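Local coordinates for protein N-acetylglucosamine-6-phosphate deacetylase (Thermotoga maritima, PDB 1O12) that probably removes the acetyl group from N-acetylglucosamine 6-phosphate, as a metal-dependent TIM-barrel hydrolase of the NagA family that binds one divalent cation per subunit, at residues A[13-18]-A[30-36]; A[51-57]-A[352-357]; A[83-89]-A[362-367]. All blocks are in the same frame, centred on the assembly; numbering follows the deposited sequence.

Contact 1 of 3, residues A[13-18]-A[30-36]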
loop_
_atom_site.group_PDB
_atom_site.type_symbol
_atom_site.label_atom_id
_atom_site.label_comp_id
_atom_site.label_asym_id
_atom_site.label_seq_id
_atom_site.Cartn_x
_atom_site.Cartn_y
_atom_site.Cartn_z
HETATM N N MSE A 13 -12.916 37.844 -20.097
HETATM C CA MSE A 13 -13.696 37.237 -21.211
HETATM C C MSE A 13 -12.816 36.302 -22.028
HETATM O O MSE A 13 -13.288 35.321 -22.597
HETATM C CB MSE A 13 -14.303 38.317 -22.120
HETATM C CG MSE A 13 -15.371 37.751 -23.062
HETATM SE SE MSE A 13 -17.061 38.794 -23.297
HETATM C CE MSE A 13 -18.174 38.141 -21.827
ATOM N N ILE A 14 -11.526 36.582 -22.085
ATOM C CA ILE A 14 -10.638 35.708 -22.834
ATOM C C ILE A 14 -9.222 35.595 -22.245
ATOM O O ILE A 14 -8.582 36.603 -21.944
ATOM C CB ILE A 14 -10.585 36.155 -24.310
ATOM C CG1 ILE A 14 -9.654 35.255 -25.108
ATOM C CG2 ILE A 14 -10.109 37.573 -24.405
ATOM C CD1 ILE A 14 -10.037 35.214 -26.591
ATOM N N VAL A 15 -8.747 34.367 -22.037
ATOM C CA VAL A 15 -7.393 34.166 -21.501
ATOM C C VAL A 15 -6.636 33.502 -22.633
ATOM O O VAL A 15 -6.999 32.410 -23.051
ATOM C CB VAL A 15 -7.393 33.231 -20.276
ATOM C CG1 VAL A 15 -6.000 33.131 -19.697
ATOM C CG2 VAL A 15 -8.367 33.740 -19.237
ATOM N N GLU A 16 -5.597 34.162 -23.136
ATOM C CA GLU A 16 -4.831 33.627 -24.265
ATOM C C GLU A 16 -3.403 33.190 -23.990
ATOM O O GLU A 16 -2.807 33.557 -22.984
ATOM C CB GLU A 16 -4.800 34.630 -25.437
ATOM C CG GLU A 16 -4.200 36.012 -25.104
ATOM C CD GLU A 16 -4.039 36.929 -26.345
ATOM O OE1 GLU A 16 -4.940 36.890 -27.232
ATOM O OE2 GLU A 16 -3.016 37.683 -26.421
ATOM N N LYS A 17 -2.883 32.394 -24.921
ATOM C CA LYS A 17 -1.527 31.894 -24.881
ATOM C C LYS A 17 -1.185 31.305 -23.520
ATOM O O LYS A 17 -0.246 31.755 -22.847
ATOM C CB LYS A 17 -0.545 33.030 -25.207
ATOM C CG LYS A 17 -0.796 33.763 -26.526
ATOM C CD LYS A 17 0.216 34.902 -26.728
ATOM C CE LYS A 17 0.160 35.964 -25.608
ATOM N NZ LYS A 17 0.597 35.483 -24.254
ATOM N N VAL A 18 -1.941 30.298 -23.104
ATOM C CA VAL A 18 -1.668 29.696 -21.810
ATOM C C VAL A 18 -1.526 28.200 -21.871
ATOM O O VAL A 18 -1.925 27.557 -22.842
ATOM C CB VAL A 18 -2.784 30.037 -20.751
ATOM C CG1 VAL A 18 -2.611 31.437 -20.276
ATOM C CG2 VAL A 18 -4.193 29.822 -21.331
ATOM N N GLY A 30 -3.040 27.145 -25.661
ATOM C CA GLY A 30 -4.227 27.609 -26.364
ATOM C C GLY A 30 -4.855 28.831 -25.699
ATOM O O GLY A 30 -4.200 29.556 -24.935
ATOM N N ASP A 31 -6.130 29.065 -25.993
ATOM C CA ASP A 31 -6.864 30.199 -25.435
ATOM C C ASP A 31 -8.202 29.676 -24.915
ATOM O O ASP A 31 -8.739 28.686 -25.447
ATOM C CB ASP A 31 -7.118 31.270 -26.517
ATOM C CG ASP A 31 -5.833 31.731 -27.229
ATOM O OD1 ASP A 31 -5.932 32.358 -28.322
ATOM O OD2 ASP A 31 -4.724 31.474 -26.711
ATOM N N VAL A 32 -8.715 30.318 -23.861
ATOM C CA VAL A 32 -9.996 29.937 -23.270
ATOM C C VAL A 32 -10.917 31.158 -23.324
ATOM O O VAL A 32 -10.513 32.283 -23.009
ATOM C CB VAL A 32 -9.853 29.436 -21.788
ATOM C CG1 VAL A 32 -11.240 29.111 -21.205
ATOM C CG2 VAL A 32 -8.969 28.209 -21.719
ATOM N N GLU A 33 -12.155 30.916 -23.736
ATOM C CA GLU A 33 -13.154 31.960 -23.878
ATOM C C GLU A 33 -14.275 31.819 -22.859
ATOM O O GLU A 33 -14.941 30.783 -22.778
ATOM C CB GLU A 33 -13.734 31.903 -25.280
ATOM C CG GLU A 33 -14.074 33.249 -25.879
ATOM C CD GLU A 33 -14.404 33.128 -27.367
ATOM O OE1 GLU A 33 -15.448 32.504 -27.707
ATOM O OE2 GLU A 33 -13.610 33.645 -28.196
ATOM N N ILE A 34 -14.476 32.898 -22.110
ATOM C CA ILE A 34 -15.474 32.992 -21.053
ATOM C C ILE A 34 -16.591 33.981 -21.357
ATOM O O ILE A 34 -16.336 35.162 -21.607
ATOM C CB ILE A 34 -14.819 33.437 -19.761
ATOM C CG1 ILE A 34 -13.613 32.534 -19.468
ATOM C CG2 ILE A 34 -15.836 33.426 -18.653
ATOM C CD1 ILE A 34 -12.878 32.892 -18.213
ATOM N N GLU A 35 -17.823 33.483 -21.321
ATOM C CA GLU A 35 -19.027 34.276 -21.576
ATOM C C GLU A 35 -19.920 34.196 -20.329
ATOM O O GLU A 35 -20.470 33.145 -20.002
ATOM C CB GLU A 35 -19.761 33.729 -22.820
ATOM C CG GLU A 35 -20.984 34.548 -23.322
ATOM C CD GLU A 35 -21.440 34.154 -24.751
ATOM O OE1 GLU A 35 -21.756 32.960 -24.977
ATOM O OE2 GLU A 35 -21.479 35.043 -25.648
ATOM N N GLU A 36 -20.036 35.317 -19.627
ATOM C CA GLU A 36 -20.834 35.389 -18.412
ATOM C C GLU A 36 -20.715 34.108 -17.580
ATOM O O GLU A 36 -21.619 33.267 -17.549
ATOM C CB GLU A 36 -22.305 35.662 -18.752
ATOM C CG GLU A 36 -23.062 36.343 -17.614
ATOM C CD GLU A 36 -24.505 36.694 -17.972
ATOM O OE1 GLU A 36 -25.298 35.754 -18.252
ATOM O OE2 GLU A 36 -24.838 37.911 -17.966
#
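Strands 14-16 and 30-35 run antiparallel, their axes 4.7 Å apart at the closest and 174° from each other, in the small β domain that stands beside the TIM barrel in NagA-type amidohydrolases. V15 and V32 make a hydrogen-bonded pair, V32 N reaching V15 O at 2.8 Å and V15 N returning the bond to V32 O. I34 N bonds to M13 O in turn, and I14 and E33 between them form a non-hydrogen-bonded pair. Beyond E16 the register slips by one residue: K17 and V18 both face G30, a G1 β bulge in which K17 takes a positive phi of 49°. V18 N bonds to G30 O at 3.0 Å, while K17 N turns instead to the side chain of D31, meeting OD2 at 2.7 Å from above the carboxylate plane. D31 CG is anti to its own carbonyl carbon (chi1 -54°), which brings the carboxylate alongside E16, with OD2 3.4 Å from E16 CB. The other oxygen, OD1, pairs with R45 in a salt bridge, a second grip on the same group. V15, V18 and V32 share one face of the sheet, where V32 meets I39 and I345 and V18 meets L355; I34 packs on L353. I14 and E33 share the other face, and E33 OE2 is held by K41. At the exposed end the selenomethionine M13 bends at its second and third torsions around the I34 carbonyl, and its methyl CE stops 4.0 Å from E35 CA.

Contact 2 of 3, residues A[51-57]-A[352-357]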
loop_
_atom_site.group_PDB
_atom_site.type_symbol
_atom_site.label_atom_id
_atom_site.label_comp_id
_atom_site.label_asym_id
_atom_site.label_seq_id
_atom_site.Cartn_x
_atom_site.Cartn_y
_atom_site.Cartn_z
ATOM N N GLY A 51 1.505 31.333 -18.974
ATOM C CA GLY A 51 1.438 30.821 -17.622
ATOM C C GLY A 51 0.586 29.561 -17.660
ATOM O O GLY A 51 0.327 28.994 -18.740
ATOM N N VAL A 52 0.153 29.103 -16.494
ATOM C CA VAL A 52 -0.671 27.903 -16.437
ATOM C C VAL A 52 -2.078 28.296 -16.050
ATOM O O VAL A 52 -2.271 29.194 -15.241
ATOM C CB VAL A 52 -0.124 26.878 -15.389
ATOM C CG1 VAL A 52 -0.925 25.586 -15.452
ATOM C CG2 VAL A 52 1.346 26.611 -15.638
ATOM N N LEU A 53 -3.059 27.637 -16.648
ATOM C CA LEU A 53 -4.465 27.901 -16.330
ATOM C C LEU A 53 -5.047 26.561 -15.903
ATOM O O LEU A 53 -4.960 25.575 -16.649
ATOM C CB LEU A 53 -5.228 28.401 -17.547
ATOM C CG LEU A 53 -6.608 28.978 -17.211
ATOM C CD1 LEU A 53 -6.417 30.350 -16.603
ATOM C CD2 LEU A 53 -7.501 29.094 -18.465
HETATM N N MSE A 54 -5.617 26.515 -14.705
HETATM C CA MSE A 54 -6.201 25.281 -14.193
HETATM C C MSE A 54 -7.600 25.547 -13.635
HETATM O O MSE A 54 -7.977 26.706 -13.403
HETATM C CB MSE A 54 -5.352 24.713 -13.049
HETATM C CG MSE A 54 -3.861 24.590 -13.298
HETATM SE SE MSE A 54 -2.932 23.846 -11.701
HETATM C CE MSE A 54 -3.765 22.050 -11.759
ATOM N N PRO A 55 -8.382 24.475 -13.408
ATOM C CA PRO A 55 -9.737 24.627 -12.853
ATOM C C PRO A 55 -9.573 25.208 -11.442
ATOM O O PRO A 55 -8.583 24.921 -10.782
ATOM C CB PRO A 55 -10.263 23.190 -12.816
ATOM C CG PRO A 55 -9.531 22.548 -13.958
ATOM C CD PRO A 55 -8.124 23.078 -13.790
ATOM N N GLY A 56 -10.513 26.039 -11.002
ATOM C CA GLY A 56 -10.414 26.618 -9.674
ATOM C C GLY A 56 -10.280 25.517 -8.620
ATOM O O GLY A 56 -11.027 24.551 -8.637
ATOM N N PHE A 57 -9.314 25.659 -7.719
ATOM C CA PHE A 57 -9.086 24.678 -6.669
ATOM C C PHE A 57 -10.327 24.550 -5.800
ATOM O O PHE A 57 -11.125 25.488 -5.700
ATOM C CB PHE A 57 -7.900 25.091 -5.802
ATOM C CG PHE A 57 -6.601 25.178 -6.559
ATOM C CD1 PHE A 57 -5.596 26.055 -6.149
ATOM C CD2 PHE A 57 -6.380 24.379 -7.686
ATOM C CE1 PHE A 57 -4.394 26.135 -6.848
ATOM C CE2 PHE A 57 -5.183 24.450 -8.394
ATOM C CZ PHE A 57 -4.193 25.325 -7.978
ATOM N N ASP A 352 -14.705 28.711 -13.330
ATOM C CA ASP A 352 -14.008 28.889 -12.049
ATOM C C ASP A 352 -12.588 28.464 -12.439
ATOM O O ASP A 352 -12.320 27.285 -12.726
ATOM C CB ASP A 352 -14.588 27.987 -10.946
ATOM C CG ASP A 352 -15.970 28.467 -10.442
ATOM O OD1 ASP A 352 -16.378 29.602 -10.788
ATOM O OD2 ASP A 352 -16.642 27.712 -9.689
ATOM N N LEU A 353 -11.679 29.434 -12.487
ATOM C CA LEU A 353 -10.322 29.151 -12.928
ATOM C C LEU A 353 -9.238 29.807 -12.106
ATOM O O LEU A 353 -9.488 30.775 -11.395
ATOM C CB LEU A 353 -10.164 29.624 -14.364
ATOM C CG LEU A 353 -11.197 29.194 -15.392
ATOM C CD1 LEU A 353 -11.262 30.227 -16.510
ATOM C CD2 LEU A 353 -10.830 27.815 -15.917
ATOM N N VAL A 354 -8.026 29.261 -12.199
ATOM C CA VAL A 354 -6.898 29.852 -11.518
ATOM C C VAL A 354 -5.727 29.916 -12.493
ATOM O O VAL A 354 -5.399 28.933 -13.169
ATOM C CB VAL A 354 -6.493 29.059 -10.246
ATOM C CG1 VAL A 354 -6.195 27.600 -10.586
ATOM C CG2 VAL A 354 -5.290 29.738 -9.572
ATOM N N LEU A 355 -5.116 31.088 -12.590
ATOM C CA LEU A 355 -3.952 31.267 -13.457
ATOM C C LEU A 355 -2.712 31.270 -12.556
ATOM O O LEU A 355 -2.718 31.912 -11.506
ATOM C CB LEU A 355 -4.039 32.587 -14.212
ATOM C CG LEU A 355 -2.963 32.744 -15.293
ATOM C CD1 LEU A 355 -3.306 31.837 -16.505
ATOM C CD2 LEU A 355 -2.881 34.214 -15.715
ATOM N N LEU A 356 -1.656 30.563 -12.965
ATOM C CA LEU A 356 -0.435 30.475 -12.170
ATOM C C LEU A 356 0.838 30.704 -12.978
ATOM O O LEU A 356 0.808 30.621 -14.204
ATOM C CB LEU A 356 -0.361 29.092 -11.542
ATOM C CG LEU A 356 -1.683 28.589 -10.947
ATOM C CD1 LEU A 356 -2.510 27.863 -11.998
ATOM C CD2 LEU A 356 -1.372 27.689 -9.766
ATOM N N ASP A 357 1.956 31.000 -12.306
ATOM C CA ASP A 357 3.221 31.137 -13.034
ATOM C C ASP A 357 3.721 29.688 -13.141
ATOM O O ASP A 357 3.106 28.788 -12.551
ATOM C CB ASP A 357 4.232 32.031 -12.302
ATOM C CG ASP A 357 4.680 31.463 -10.982
ATOM O OD1 ASP A 357 4.737 30.234 -10.835
ATOM O OD2 ASP A 357 5.006 32.253 -10.074
#
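F57 offers one ring face to V354, whose CG1 stands 4.1 Å from the ring centroid and 19° off the normal, a CH-pi contact displaced toward the rim. V354 CG1 can do this because it sits between its own backbone N and carbonyl carbon (chi1 56°), directed at the strand that leads to F57. L356 reaches the same ring obliquely through CD2, 4.1 Å from F57 CZ, while its CD1 lies 3.8 Å from CG of the selenomethionine M54, the two side chains crossing at about a right angle. The strands beneath are antiparallel, at 155°, with V52–L356 and M54–V354 as hydrogen-bonded pairs; M54 N meets V354 O at 2.9 Å. This is the seam of the two-domain amidohydrolase fold: strand 52-59 pairs with strand 18-22 of the β domain and with strand 87-93 of the TIM barrel. On the opposite face L53 and L355 also cross at a right angle, CD1 to CD1 3.4 Å, and L355 CD1 lies 3.1 Å from V52 O. Past P55 the pairing ends in a bond of different shape: G56 N reaches D352 O at 2.8 Å from well above the carbonyl plane. The D352 carboxylate points elsewhere, OD1 being hydrogen-bonded to E368 N. The ring of F307 also meets that of F57.

Contact 3 of 3, residues A[83-89]-A[362-367]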
loop_
_atom_site.group_PDB
_atom_site.type_symbol
_atom_site.label_atom_id
_atom_site.label_comp_id
_atom_site.label_asym_id
_atom_site.label_seq_id
_atom_site.Cartn_x
_atom_site.Cartn_y
_atom_site.Cartn_z
ATOM N N TYR A 83 -9.402 33.068 -2.284
ATOM C CA TYR A 83 -9.256 33.426 -3.682
ATOM C C TYR A 83 -7.782 33.636 -3.991
ATOM O O TYR A 83 -7.326 33.361 -5.102
ATOM C CB TYR A 83 -10.070 34.683 -4.009
ATOM C CG TYR A 83 -11.563 34.406 -4.119
ATOM C CD1 TYR A 83 -12.036 33.300 -4.839
ATOM C CD2 TYR A 83 -12.512 35.245 -3.506
ATOM C CE1 TYR A 83 -13.400 33.036 -4.939
ATOM C CE2 TYR A 83 -13.885 34.986 -3.609
ATOM C CZ TYR A 83 -14.311 33.883 -4.318
ATOM O OH TYR A 83 -15.634 33.592 -4.400
ATOM N N SER A 84 -7.026 34.104 -3.001
ATOM C CA SER A 84 -5.587 34.326 -3.176
ATOM C C SER A 84 -4.827 33.007 -3.194
ATOM O O SER A 84 -3.615 32.999 -3.347
ATOM C CB SER A 84 -5.020 35.172 -2.050
ATOM O OG SER A 84 -5.007 34.448 -0.836
ATOM N N GLN A 85 -5.532 31.898 -3.008
ATOM C CA GLN A 85 -4.902 30.590 -3.048
ATOM C C GLN A 85 -5.463 29.846 -4.253
ATOM O O GLN A 85 -5.190 28.660 -4.452
ATOM C CB GLN A 85 -5.185 29.821 -1.753
ATOM C CG GLN A 85 -4.507 30.410 -0.555
ATOM C CD GLN A 85 -3.011 30.495 -0.741
ATOM O OE1 GLN A 85 -2.376 29.512 -1.062
ATOM N NE2 GLN A 85 -2.442 31.678 -0.544
ATOM N N GLY A 86 -6.252 30.568 -5.053
ATOM C CA GLY A 86 -6.852 29.997 -6.246
ATOM C C GLY A 86 -8.067 29.128 -5.972
ATOM O O GLY A 86 -8.595 28.511 -6.897
ATOM N N VAL A 87 -8.506 29.074 -4.709
ATOM C CA VAL A 87 -9.663 28.277 -4.297
ATOM C C VAL A 87 -10.982 28.964 -4.645
ATOM O O VAL A 87 -11.268 30.059 -4.173
ATOM C CB VAL A 87 -9.665 28.024 -2.771
ATOM C CG1 VAL A 87 -10.933 27.269 -2.384
ATOM C CG2 VAL A 87 -8.399 27.215 -2.349
ATOM N N THR A 88 -11.786 28.312 -5.468
ATOM C CA THR A 88 -13.062 28.863 -5.873
ATOM C C THR A 88 -14.295 28.104 -5.330
ATOM O O THR A 88 -15.430 28.450 -5.645
ATOM C CB THR A 88 -13.136 28.939 -7.396
ATOM O OG1 THR A 88 -12.825 27.659 -7.951
ATOM C CG2 THR A 88 -12.164 29.968 -7.918
ATOM N N THR A 89 -14.069 27.049 -4.556
ATOM C CA THR A 89 -15.145 26.295 -3.939
ATOM C C THR A 89 -14.560 25.697 -2.672
ATOM O O THR A 89 -13.499 25.068 -2.701
ATOM C CB THR A 89 -15.680 25.118 -4.791
ATOM O OG1 THR A 89 -16.187 25.594 -6.038
ATOM C CG2 THR A 89 -16.826 24.420 -4.055
ATOM N N VAL A 362 0.068 31.364 -7.537
ATOM C CA VAL A 362 -1.190 31.915 -8.022
ATOM C C VAL A 362 -1.004 33.364 -8.412
ATOM O O VAL A 362 -0.402 34.149 -7.659
ATOM C CB VAL A 362 -2.296 31.889 -6.969
ATOM C CG1 VAL A 362 -3.550 32.491 -7.567
ATOM C CG2 VAL A 362 -2.542 30.451 -6.477
ATOM N N VAL A 363 -1.501 33.708 -9.594
ATOM C CA VAL A 363 -1.403 35.069 -10.055
ATOM C C VAL A 363 -2.786 35.634 -10.391
ATOM O O VAL A 363 -2.948 36.822 -10.578
ATOM C CB VAL A 363 -0.391 35.190 -11.264
ATOM C CG1 VAL A 363 0.098 33.835 -11.675
ATOM C CG2 VAL A 363 -1.022 35.887 -12.453
HETATM N N MSE A 364 -3.800 34.794 -10.434
HETATM C CA MSE A 364 -5.129 35.291 -10.745
HETATM C C MSE A 364 -6.187 34.221 -10.556
HETATM O O MSE A 364 -6.009 33.070 -10.959
HETATM C CB MSE A 364 -5.177 35.811 -12.185
HETATM C CG MSE A 364 -6.545 36.379 -12.574
HETATM SE SE MSE A 364 -6.597 37.409 -14.279
HETATM C CE MSE A 364 -7.659 36.241 -15.424
ATOM N N THR A 365 -7.292 34.610 -9.937
ATOM C CA THR A 365 -8.376 33.678 -9.690
ATOM C C THR A 365 -9.647 34.240 -10.290
ATOM O O THR A 365 -9.904 35.436 -10.227
ATOM C CB THR A 365 -8.554 33.434 -8.160
ATOM O OG1 THR A 365 -7.312 32.971 -7.611
ATOM C CG2 THR A 365 -9.630 32.399 -7.880
ATOM N N ILE A 366 -10.434 33.365 -10.889
ATOM C CA ILE A 366 -11.683 33.734 -11.516
ATOM C C ILE A 366 -12.769 32.843 -10.964
ATOM O O ILE A 366 -12.606 31.635 -10.933
ATOM C CB ILE A 366 -11.573 33.542 -13.027
ATOM C CG1 ILE A 366 -10.452 34.469 -13.548
ATOM C CG2 ILE A 366 -12.941 33.774 -13.709
ATOM C CD1 ILE A 366 -9.954 34.153 -14.928
ATOM N N LYS A 367 -13.870 33.446 -10.520
ATOM C CA LYS A 367 -15.030 32.736 -9.953
ATOM C C LYS A 367 -16.189 33.206 -10.828
ATOM O O LYS A 367 -16.440 34.403 -10.904
ATOM C CB LYS A 367 -15.272 33.215 -8.513
ATOM C CG LYS A 367 -15.740 32.191 -7.521
ATOM C CD LYS A 367 -16.978 31.467 -7.955
ATOM C CE LYS A 367 -17.351 30.420 -6.925
ATOM N NZ LYS A 367 -17.891 29.153 -7.504
#
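V362 starts the contact by setting CG2 against the backbone of the type I turn Y83–G86, 3.7 Å from Q85 C. Anti to the V362 carbonyl carbon, that methyl is turned toward the Q85 carbonyl. The chain then makes a classic β bulge, V363 and M364 both facing L355, and the next side chain to meet the turn is T365. Its hydroxyl donates to Y83 O across a short 2.5 Å, in the plane of that carbonyl. The same oxygen accepts G86 N at 3.0 Å, so two donors grip it at the end of helix 75-83, where G86, with positive phi (78°), is the C-prime residue of a Schellman motif. This helix precedes strand 87-93 of the TIM barrel, and strand 362-367 of the β domain lies against its last turn. Strands 87-89 and 362-367 point nearly the same way (11°), but their axes come no closer than 7.4 Å, and side chains fill the interval; the backbones of G86 and T88 bond instead to F57. The T365 and T88 side chains slide past each other in opposite directions, CG2 to CG2 3.5 Å. I366 points its CB away, yet its carbonyl O still touches T88 CG2. The K367 side chain lies between Y83 and T88. Its CG lies 3.4 Å from Y83 OH, which is itself hydrogen-bonded to E79 OE1 and weakly to S120 OG. Bends at chi2 (-55°) and chi4 then carry the chain across the T88 carbonyl, CE coming to 3.0 Å from T88 O, before NZ forms its salt bridge with D352 OD2.

In the fold
Contact 1 is partly exposed at the outer end of the β domain, its centre about 27 Å from the chain's centre; contacts 2 and 3 are buried, their centres at about 17 and 15 Å. Chemistry follows place: charged side chains border contact 1, aliphatic and aromatic groups fill contact 2, and contact 3 relies on a threonine hydroxyl and a lysine tail rather than strand pairing. Contacts 1 and 2 share a hydrophobic layer, with V32 CG2 3.7 Å from L53 CD2. Contacts 2 and 3 hold neighbouring elements: strands 353-356 and 362-367 are antiparallel neighbours, and barrel strands 52-59 and 87-93 are parallel neighbours. All lie away from the iron site.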